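PDB 1MK0: intron-associated endonuclease 1 from Enterobacteria phage T4, which probably cleaves DNA as a phage homing endonuclease, through a GIY-YIG catalytic domain, to promote spread of its intron. Local coordinates for residues Ser3-Ile8 and Asp69-Arg74; Arg30-Leu35 and Arg47-His52; Phe77-Leu82 and Ala92-Gly97. The protein carries 1 engineered substitution. All blocks are in the same frame, centred on the assembly; numbering follows the deposited sequence.

Interaction 1 is the most buried of the three, an aliphatic seam between the central strand 4-10 and helix 68-81. Interaction 3 uses the same helix up to about two turns further on and lies on the same side of the chain's centre, but there the partner is an irregular tail, much of it exposed, met largely through its backbone. Interaction 2 lies on the other side, partly buried, where two helices meet through a phenylalanine ring and a leucine. The sheet joins the sides: Ile5 turns toward helix 68-81, while Tyr6 OH lies 2.7 Å from His31 NE2, a probable hydrogen bond to helix 24-37. Interactions 2 and 3 do not touch.

Interaction 1 of 3, residues Ser3-Ile8 and Asp69-Arg74; sequences SGIYQI and DLIIER
The side chains of Ile5 and Ile71 run past one another in opposite senses, strand against helix, CD1 beside CD1 at 4.0 Å. In Ile5, CG1 stands anti to the carbonyl carbon (chi1 -50°), and this sends the longer branch out toward the helix, where CD1 also lies 3.9 Å from Ile71 O. Arg74, one turn on, is met differently. Its side chain crosses that of Ile5 at about a right angle, and CB of Arg74 approaches Ile5 CG1 to 4.0 Å. Beyond that aliphatic base the arginine bends at chi2 and chi3 and leaves the contact; NH2 forms a salt bridge with Glu62, and the cation also packs on the ring of Phe77. Gly4 offers bare backbone, its CA 4.3 Å from Ile71 CD1. The short segments run roughly alongside each other, 29° between their directions and 8.7 Å between their axes. Ile5 also packs on Leu61, Val18 and Ser20 of the two neighbouring strands. Gly4, Ile5 and Tyr6 spell the GIY half of the family signature, on the central strand of the three-stranded antiparallel sheet that, with its flanking helices, forms the GIY-YIG fold.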
loop_
_atom_site.group_PDB
_atom_site.type_symbol
_atom_site.label_atom_id
_atom_site.label_comp_id
_atom_site.label_asym_id
_atom_site.label_seq_id
_atom_site.Cartn_x
_atom_site.Cartn_y
_atom_site.Cartn_z
ATOM N N SER A 3 12.439 6.454 0.049
ATOM C CA SER A 3 11.042 6.848 0.191
ATOM C C SER A 3 10.287 7.030 -1.114
ATOM O O SER A 3 10.875 7.095 -2.191
ATOM C CB SER A 3 10.961 8.150 0.988
ATOM O OG SER A 3 11.660 9.190 0.321
ATOM N N GLY A 4 8.966 7.127 -1.000
ATOM C CA GLY A 4 8.150 7.324 -2.179
ATOM C C GLY A 4 6.824 6.601 -2.119
ATOM O O GLY A 4 6.314 6.286 -1.041
ATOM N N ILE A 5 6.277 6.336 -3.299
ATOM C CA ILE A 5 4.998 5.657 -3.433
ATOM C C ILE A 5 5.249 4.217 -3.849
ATOM O O ILE A 5 6.125 3.939 -4.671
ATOM C CB ILE A 5 4.127 6.338 -4.510
ATOM C CG1 ILE A 5 4.078 7.851 -4.266
ATOM C CG2 ILE A 5 2.728 5.736 -4.507
ATOM C CD1 ILE A 5 3.531 8.246 -2.909
ATOM N N TYR A 6 4.475 3.298 -3.285
ATOM C CA TYR A 6 4.639 1.887 -3.599
ATOM C C TYR A 6 3.298 1.202 -3.801
ATOM O O TYR A 6 2.244 1.772 -3.528
ATOM C CB TYR A 6 5.382 1.195 -2.453
ATOM C CG TYR A 6 4.611 1.225 -1.151
ATOM C CD1 TYR A 6 3.592 0.303 -0.898
ATOM C CD2 TYR A 6 4.856 2.212 -0.200
ATOM C CE1 TYR A 6 2.836 0.368 0.264
ATOM C CE2 TYR A 6 4.103 2.289 0.965
ATOM C CZ TYR A 6 3.095 1.365 1.190
ATOM O OH TYR A 6 2.340 1.453 2.327
ATOM N N GLN A 7 3.349 -0.032 -4.289
ATOM C CA GLN A 7 2.145 -0.823 -4.465
ATOM C C GLN A 7 2.404 -2.200 -3.864
ATOM O O GLN A 7 3.536 -2.693 -3.876
ATOM C CB GLN A 7 1.778 -0.976 -5.949
ATOM C CG GLN A 7 2.783 -1.773 -6.776
ATOM C CD GLN A 7 2.312 -2.038 -8.199
ATOM O OE1 GLN A 7 3.056 -2.580 -9.019
ATOM N NE2 GLN A 7 1.075 -1.666 -8.497
ATOM N N ILE A 8 1.359 -2.790 -3.293
ATOM C CA ILE A 8 1.426 -4.134 -2.734
ATOM C C ILE A 8 0.397 -4.856 -3.587
ATOM O O ILE A 8 -0.794 -4.561 -3.510
ATOM C CB ILE A 8 1.006 -4.173 -1.248
ATOM C CG1 ILE A 8 2.003 -3.361 -0.412
ATOM C CG2 ILE A 8 0.958 -5.624 -0.757
ATOM C CD1 ILE A 8 1.686 -3.320 1.071
ATOM N N ASP A 69 3.192 17.511 0.970
ATOM C CA ASP A 69 2.604 18.008 -0.265
ATOM C C ASP A 69 2.799 17.053 -1.438
ATOM O O ASP A 69 1.824 16.639 -2.073
ATOM C CB ASP A 69 3.166 19.389 -0.605
ATOM C CG ASP A 69 2.529 20.489 0.219
ATOM O OD1 ASP A 69 1.282 20.602 0.193
ATOM O OD2 ASP A 69 3.264 21.240 0.892
ATOM N N LEU A 70 4.049 16.690 -1.710
ATOM C CA LEU A 70 4.366 15.792 -2.819
ATOM C C LEU A 70 3.737 14.415 -2.672
ATOM O O LEU A 70 3.124 13.903 -3.604
ATOM C CB LEU A 70 5.880 15.600 -2.947
ATOM C CG LEU A 70 6.793 16.791 -3.232
ATOM C CD1 LEU A 70 8.223 16.280 -3.358
ATOM C CD2 LEU A 70 6.366 17.499 -4.509
ATOM N N ILE A 71 3.900 13.822 -1.496
ATOM C CA ILE A 71 3.395 12.480 -1.233
ATOM C C ILE A 71 1.893 12.307 -1.402
ATOM O O ILE A 71 1.448 11.378 -2.076
ATOM C CB ILE A 71 3.809 12.014 0.180
ATOM C CG1 ILE A 71 5.326 11.793 0.221
ATOM C CG2 ILE A 71 3.071 10.736 0.557
ATOM C CD1 ILE A 71 5.813 10.607 -0.613
ATOM N N ILE A 72 1.109 13.190 -0.798
ATOM C CA ILE A 72 -0.339 13.072 -0.911
ATOM C C ILE A 72 -0.806 13.171 -2.362
ATOM O O ILE A 72 -1.610 12.356 -2.820
ATOM C CB ILE A 72 -1.051 14.138 -0.046
ATOM C CG1 ILE A 72 -0.786 13.849 1.437
ATOM C CG2 ILE A 72 -2.544 14.133 -0.327
ATOM C CD1 ILE A 72 -1.410 14.846 2.388
ATOM N N GLU A 73 -0.288 14.148 -3.097
ATOM C CA GLU A 73 -0.686 14.310 -4.490
ATOM C C GLU A 73 -0.324 13.099 -5.342
ATOM O O GLU A 73 -1.146 12.610 -6.117
ATOM C CB GLU A 73 -0.044 15.557 -5.095
ATOM C CG GLU A 73 -0.497 15.814 -6.524
ATOM C CD GLU A 73 0.072 17.092 -7.106
ATOM O OE1 GLU A 73 0.041 18.129 -6.412
ATOM O OE2 GLU A 73 0.539 17.057 -8.263
ATOM N N ARG A 74 0.903 12.615 -5.195
ATOM C CA ARG A 74 1.355 11.467 -5.971
ATOM C C ARG A 74 0.704 10.164 -5.530
ATOM O O ARG A 74 0.443 9.288 -6.355
ATOM C CB ARG A 74 2.881 11.351 -5.908
ATOM C CG ARG A 74 3.591 12.543 -6.535
ATOM C CD ARG A 74 3.074 12.809 -7.945
ATOM N NE ARG A 74 3.414 11.734 -8.873
ATOM C CZ ARG A 74 2.849 11.576 -10.066
ATOM N NH1 ARG A 74 1.909 12.414 -10.475
ATOM N NH2 ARG A 74 3.235 10.587 -10.860
#

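Interaction 2 of 3, residues Arg30-Leu35 and Arg47-His52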
loop_
_atom_site.group_PDB
_atom_site.type_symbol
_atom_site.label_atom_id
_atom_site.label_comp_id
_atom_site.label_asym_id
_atom_site.label_seq_id
_atom_site.Cartn_x
_atom_site.Cartn_y
_atom_site.Cartn_z
ATOM N N ARG A 30 6.245 -3.726 8.130
ATOM C CA ARG A 30 5.215 -3.337 9.087
ATOM C C ARG A 30 3.826 -3.773 8.637
ATOM O O ARG A 30 3.001 -4.175 9.455
ATOM C CB ARG A 30 5.233 -1.823 9.316
ATOM C CG ARG A 30 4.132 -1.338 10.250
ATOM C CD ARG A 30 4.562 -0.100 11.015
ATOM N NE ARG A 30 4.821 1.044 10.149
ATOM C CZ ARG A 30 3.918 1.967 9.831
ATOM N NH1 ARG A 30 2.683 1.885 10.308
ATOM N NH2 ARG A 30 4.257 2.982 9.048
ATOM N N HIS A 31 3.568 -3.692 7.335
ATOM C CA HIS A 31 2.274 -4.102 6.800
ATOM C C HIS A 31 1.975 -5.555 7.122
ATOM O O HIS A 31 0.880 -5.887 7.564
ATOM C CB HIS A 31 2.239 -3.939 5.282
ATOM C CG HIS A 31 1.863 -2.566 4.828
ATOM N ND1 HIS A 31 0.638 -2.002 5.111
ATOM C CD2 HIS A 31 2.538 -1.655 4.089
ATOM C CE1 HIS A 31 0.573 -0.802 4.560
ATOM N NE2 HIS A 31 1.712 -0.569 3.934
ATOM N N PHE A 32 2.948 -6.424 6.887
ATOM C CA PHE A 32 2.733 -7.835 7.138
ATOM C C PHE A 32 2.707 -8.191 8.615
ATOM O O PHE A 32 2.014 -9.124 9.009
ATOM C CB PHE A 32 3.757 -8.653 6.350
ATOM C CG PHE A 32 3.617 -8.488 4.861
ATOM C CD1 PHE A 32 2.436 -8.851 4.221
ATOM C CD2 PHE A 32 4.635 -7.916 4.109
ATOM C CE1 PHE A 32 2.270 -8.644 2.850
ATOM C CE2 PHE A 32 4.482 -7.703 2.738
ATOM C CZ PHE A 32 3.296 -8.066 2.109
ATOM N N LYS A 33 3.438 -7.447 9.441
ATOM C CA LYS A 33 3.398 -7.700 10.878
ATOM C C LYS A 33 1.992 -7.348 11.351
ATOM O O LYS A 33 1.405 -8.041 12.181
ATOM C CB LYS A 33 4.415 -6.833 11.619
ATOM C CG LYS A 33 5.850 -7.311 11.503
ATOM C CD LYS A 33 6.751 -6.528 12.440
ATOM C CE LYS A 33 8.185 -7.035 12.388
ATOM N NZ LYS A 33 9.066 -6.288 13.328
ATOM N N ASP A 34 1.456 -6.260 10.809
ATOM C CA ASP A 34 0.117 -5.812 11.165
ATOM C C ASP A 34 -0.953 -6.795 10.714
ATOM O O ASP A 34 -1.892 -7.087 11.459
ATOM C CB ASP A 34 -0.165 -4.437 10.551
ATOM C CG ASP A 34 0.519 -3.311 11.303
ATOM O OD1 ASP A 34 1.252 -3.595 12.277
ATOM O OD2 ASP A 34 0.320 -2.137 10.921
ATOM N N LEU A 35 -0.816 -7.300 9.492
ATOM C CA LEU A 35 -1.784 -8.250 8.956
ATOM C C LEU A 35 -1.805 -9.524 9.794
ATOM O O LEU A 35 -2.864 -10.108 10.026
ATOM C CB LEU A 35 -1.454 -8.563 7.492
ATOM C CG LEU A 35 -1.756 -7.398 6.539
ATOM C CD1 LEU A 35 -1.077 -7.620 5.200
ATOM C CD2 LEU A 35 -3.263 -7.262 6.363
ATOM N N ARG A 47 -8.804 -8.872 4.992
ATOM C CA ARG A 47 -9.635 -9.991 4.566
ATOM C C ARG A 47 -8.898 -10.893 3.591
ATOM O O ARG A 47 -8.944 -12.121 3.703
ATOM C CB ARG A 47 -10.922 -9.483 3.914
ATOM C CG ARG A 47 -11.952 -8.986 4.905
ATOM C CD ARG A 47 -13.145 -8.407 4.177
ATOM N NE ARG A 47 -14.251 -8.117 5.080
ATOM C CZ ARG A 47 -15.361 -7.490 4.709
ATOM N NH1 ARG A 47 -15.504 -7.087 3.454
ATOM N NH2 ARG A 47 -16.330 -7.273 5.589
ATOM N N SER A 48 -8.218 -10.280 2.629
ATOM C CA SER A 48 -7.480 -11.043 1.635
ATOM C C SER A 48 -6.362 -11.825 2.310
ATOM O O SER A 48 -6.148 -13.004 2.018
ATOM C CB SER A 48 -6.889 -10.106 0.581
ATOM O OG SER A 48 -6.202 -10.844 -0.415
ATOM N N PHE A 49 -5.654 -11.161 3.218
ATOM C CA PHE A 49 -4.557 -11.792 3.938
ATOM C C PHE A 49 -5.065 -12.924 4.825
ATOM O O PHE A 49 -4.393 -13.940 4.984
ATOM C CB PHE A 49 -3.815 -10.754 4.784
ATOM C CG PHE A 49 -2.630 -11.307 5.519
ATOM C CD1 PHE A 49 -2.771 -11.842 6.798
ATOM C CD2 PHE A 49 -1.372 -11.306 4.927
ATOM C CE1 PHE A 49 -1.673 -12.369 7.476
ATOM C CE2 PHE A 49 -0.268 -11.833 5.600
ATOM C CZ PHE A 49 -0.422 -12.364 6.876
ATOM N N ASN A 50 -6.250 -12.756 5.401
ATOM C CA ASN A 50 -6.796 -13.808 6.254
ATOM C C ASN A 50 -7.102 -15.053 5.430
ATOM O O ASN A 50 -7.038 -16.174 5.936
ATOM C CB ASN A 50 -8.071 -13.334 6.955
ATOM C CG ASN A 50 -7.792 -12.324 8.044
ATOM O OD1 ASN A 50 -6.648 -12.147 8.466
ATOM N ND2 ASN A 50 -8.842 -11.665 8.522
ATOM N N LYS A 51 -7.425 -14.852 4.157
ATOM C CA LYS A 51 -7.751 -15.958 3.261
ATOM C C LYS A 51 -6.557 -16.576 2.542
ATOM O O LYS A 51 -6.588 -17.754 2.185
ATOM C CB LYS A 51 -8.752 -15.499 2.198
ATOM C CG LYS A 51 -10.142 -15.190 2.709
ATOM C CD LYS A 51 -11.054 -14.816 1.550
ATOM C CE LYS A 51 -12.493 -14.641 2.005
ATOM N NZ LYS A 51 -13.389 -14.263 0.874
ATOM N N HIS A 52 -5.504 -15.793 2.333
ATOM C CA HIS A 52 -4.352 -16.291 1.587
ATOM C C HIS A 52 -2.994 -16.149 2.248
ATOM O O HIS A 52 -2.032 -16.786 1.823
ATOM C CB HIS A 52 -4.276 -15.575 0.236
ATOM C CG HIS A 52 -5.578 -15.521 -0.498
ATOM N ND1 HIS A 52 -6.230 -16.651 -0.940
ATOM C CD2 HIS A 52 -6.346 -14.470 -0.873
ATOM C CE1 HIS A 52 -7.344 -16.299 -1.558
ATOM N NE2 HIS A 52 -7.438 -14.981 -1.531
#
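Phe49 reaches from helix 43-52 to helix 24-37 and lays one face of its ring against Leu35. Its CB comes first, 3.9 Å from Leu35 CD2. With CG anti to the backbone N (chi1 -178°), the ring is carried straight across to the other helix. CG then sits 3.6 Å from Leu35 CB, the atom that lies over the face: it stands 3.5 Å from the ring centroid and only 10° off the normal, a CH-pi contact close to the ring centre. The two ortho carbons differ in what they meet. CD2 lies 3.7 Å from Leu35 CD1, so one leucine methyl rests here and the other near CB, whereas CD1 lies near Leu35 CB and O. In the GIY-YIG fold these two helices follow strand 16-21 and lead to strand 56-63, and Phe32 ties the pair to the sheet by packing on Phe56 and Cys58. Further out, Phe49 CE1 lies 3.6 Å from Leu35 O, a carbonyl that accepts a hydrogen bond from Gln46 NE2; the same amide nitrogen also serves Asn50 OD1. At the other meta carbon, CE2 meets Phe32 CD1 at 4.3 Å, from the same side as the leucine, an oblique approach with the ring planes about 35° apart. The tip, CZ, is still 4.0 Å from Leu35 CB.

Interaction 3 of 3, residues Phe77-Leu82 and Ala92-Gly97; sequences FWIKEL and ADATFG
Ile79 carries this contact from the last turns of helix 68-81, its CD1 pressed against the backbone of Ala92-Ala94. Upstream, Phe77 faces another way: its CE2 sits 3.7 Å above the Trp78 ring plane, over the centre, while Trp78 NE1 lies at the edge of the phenylalanine ring, in its plane. The indole NE1 donates to Glu62 OE2, consistent with fixing the indole where it packs on Ile5 and Val18. Then comes Ile79, which points its side chain toward 92-97. CG1 is anti to the carbonyl carbon (chi1 -73°) and the chain is extended at chi2 (173°), so CD1 projects furthest. It meets Ala94 N at 3.7 Å, Ala92 O at 4.0 Å and Ala94 CB at 4.1 Å, a methyl set against an extended stretch of backbone. That nitrogen is not left to the hydrocarbon, since it bonds to Asn76 OD1. The tail thus folds back over the final helix of the GIY-YIG domain, and Ala94 also touches Ala75, the engineered residue. A citrate, probably from the crystallisation liquor, lies close to the Ala94 side chain and bonds to Thr95 N. Nearby, Asp93 OD1 forms a salt bridge with Lys85, a residue that Ile79 also packs on. Glu81 CB lies over the Phe77 ring, toward its rim. Leu82, just past the helix, packs its side chain on Val16 and Val18 of the sheet.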
loop_
_atom_site.group_PDB
_atom_site.type_symbol
_atom_site.label_atom_id
_atom_site.label_comp_id
_atom_site.label_asym_id
_atom_site.label_seq_id
_atom_site.Cartn_x
_atom_site.Cartn_y
_atom_site.Cartn_z
ATOM N N PHE A 77 -2.621 10.180 -7.020
ATOM C CA PHE A 77 -2.531 9.979 -8.458
ATOM C C PHE A 77 -2.537 8.482 -8.746
ATOM O O PHE A 77 -3.302 8.005 -9.580
ATOM C CB PHE A 77 -1.238 10.569 -9.023
ATOM C CG PHE A 77 -0.976 10.166 -10.446
ATOM C CD1 PHE A 77 -1.681 10.753 -11.490
ATOM C CD2 PHE A 77 -0.075 9.145 -10.737
ATOM C CE1 PHE A 77 -1.496 10.329 -12.802
ATOM C CE2 PHE A 77 0.118 8.713 -12.041
ATOM C CZ PHE A 77 -0.597 9.306 -13.079
ATOM N N TRP A 78 -1.673 7.745 -8.052
ATOM C CA TRP A 78 -1.580 6.306 -8.261
ATOM C C TRP A 78 -2.805 5.526 -7.809
ATOM O O TRP A 78 -3.151 4.520 -8.424
ATOM C CB TRP A 78 -0.314 5.759 -7.600
ATOM C CG TRP A 78 0.907 6.125 -8.389
ATOM C CD1 TRP A 78 1.914 6.969 -8.014
ATOM C CD2 TRP A 78 1.210 5.705 -9.722
ATOM N NE1 TRP A 78 2.826 7.102 -9.038
ATOM C CE2 TRP A 78 2.414 6.336 -10.099
ATOM C CE3 TRP A 78 0.574 4.854 -10.638
ATOM C CZ2 TRP A 78 2.998 6.146 -11.355
ATOM C CZ3 TRP A 78 1.154 4.666 -11.886
ATOM C CH2 TRP A 78 2.355 5.311 -12.233
ATOM N N ILE A 79 -3.460 5.980 -6.744
ATOM C CA ILE A 79 -4.664 5.302 -6.267
ATOM C C ILE A 79 -5.725 5.367 -7.362
ATOM O O ILE A 79 -6.415 4.388 -7.633
ATOM C CB ILE A 79 -5.219 5.968 -4.989
ATOM C CG1 ILE A 79 -4.322 5.630 -3.798
ATOM C CG2 ILE A 79 -6.646 5.496 -4.722
ATOM C CD1 ILE A 79 -4.694 6.373 -2.530
ATOM N N LYS A 80 -5.841 6.527 -7.999
ATOM C CA LYS A 80 -6.817 6.707 -9.062
ATOM C C LYS A 80 -6.357 6.010 -10.341
ATOM O O LYS A 80 -7.141 5.340 -11.013
ATOM C CB LYS A 80 -7.028 8.199 -9.324
ATOM C CG LYS A 80 -8.134 8.508 -10.321
ATOM C CD LYS A 80 -8.402 10.001 -10.385
ATOM C CE LYS A 80 -9.570 10.314 -11.304
ATOM N NZ LYS A 80 -9.884 11.770 -11.302
ATOM N N GLU A 81 -5.080 6.164 -10.668
ATOM C CA GLU A 81 -4.519 5.563 -11.872
ATOM C C GLU A 81 -4.689 4.049 -11.878
ATOM O O GLU A 81 -5.026 3.454 -12.907
ATOM C CB GLU A 81 -3.032 5.912 -11.981
ATOM C CG GLU A 81 -2.367 5.453 -13.268
ATOM C CD GLU A 81 -2.823 6.239 -14.487
ATOM O OE1 GLU A 81 -2.388 5.895 -15.606
ATOM O OE2 GLU A 81 -3.610 7.199 -14.332
ATOM N N LEU A 82 -4.464 3.429 -10.723
ATOM C CA LEU A 82 -4.573 1.984 -10.594
ATOM C C LEU A 82 -5.935 1.537 -10.075
ATOM O O LEU A 82 -6.150 0.350 -9.824
ATOM C CB LEU A 82 -3.458 1.459 -9.682
ATOM C CG LEU A 82 -2.039 1.859 -10.105
ATOM C CD1 LEU A 82 -1.026 1.216 -9.167
ATOM C CD2 LEU A 82 -1.781 1.420 -11.540
ATOM N N ALA A 92 -9.661 4.522 1.171
ATOM C CA ALA A 92 -9.912 5.951 1.048
ATOM C C ALA A 92 -8.733 6.606 0.351
ATOM O O ALA A 92 -7.764 5.937 0.007
ATOM C CB ALA A 92 -10.112 6.567 2.426
ATOM N N ASP A 93 -8.822 7.912 0.124
ATOM C CA ASP A 93 -7.715 8.607 -0.510
ATOM C C ASP A 93 -6.535 8.619 0.449
ATOM O O ASP A 93 -6.675 8.297 1.630
ATOM C CB ASP A 93 -8.103 10.032 -0.904
ATOM C CG ASP A 93 -8.985 10.068 -2.134
ATOM O OD1 ASP A 93 -8.825 9.182 -3.003
ATOM O OD2 ASP A 93 -9.822 10.986 -2.241
ATOM N N ALA A 94 -5.375 9.000 -0.068
ATOM C CA ALA A 94 -4.137 9.009 0.702
ATOM C C ALA A 94 -4.051 9.889 1.939
ATOM O O ALA A 94 -4.658 10.959 2.015
ATOM C CB ALA A 94 -2.972 9.335 -0.226
ATOM N N THR A 95 -3.278 9.410 2.909
ATOM C CA THR A 95 -3.026 10.128 4.150
ATOM C C THR A 95 -1.505 10.238 4.267
ATOM O O THR A 95 -0.775 9.568 3.531
ATOM C CB THR A 95 -3.587 9.377 5.374
ATOM O OG1 THR A 95 -3.350 10.150 6.558
ATOM C CG2 THR A 95 -2.925 8.022 5.524
ATOM N N PHE A 96 -1.025 11.075 5.179
ATOM C CA PHE A 96 0.412 11.263 5.347
ATOM C C PHE A 96 0.842 11.180 6.806
ATOM O O PHE A 96 0.056 11.464 7.710
ATOM C CB PHE A 96 0.820 12.627 4.780
ATOM C CG PHE A 96 2.298 12.886 4.826
ATOM C CD1 PHE A 96 3.152 12.303 3.897
ATOM C CD2 PHE A 96 2.840 13.711 5.809
ATOM C CE1 PHE A 96 4.524 12.536 3.944
ATOM C CE2 PHE A 96 4.207 13.950 5.865
ATOM C CZ PHE A 96 5.053 13.364 4.931
ATOM N N GLY A 97 2.094 10.788 7.025
ATOM C CA GLY A 97 2.623 10.698 8.376
ATOM C C GLY A 97 2.280 9.429 9.128
ATOM O O GLY A 97 1.556 8.575 8.575
ATOM O OXT GLY A 97 2.738 9.290 10.283
#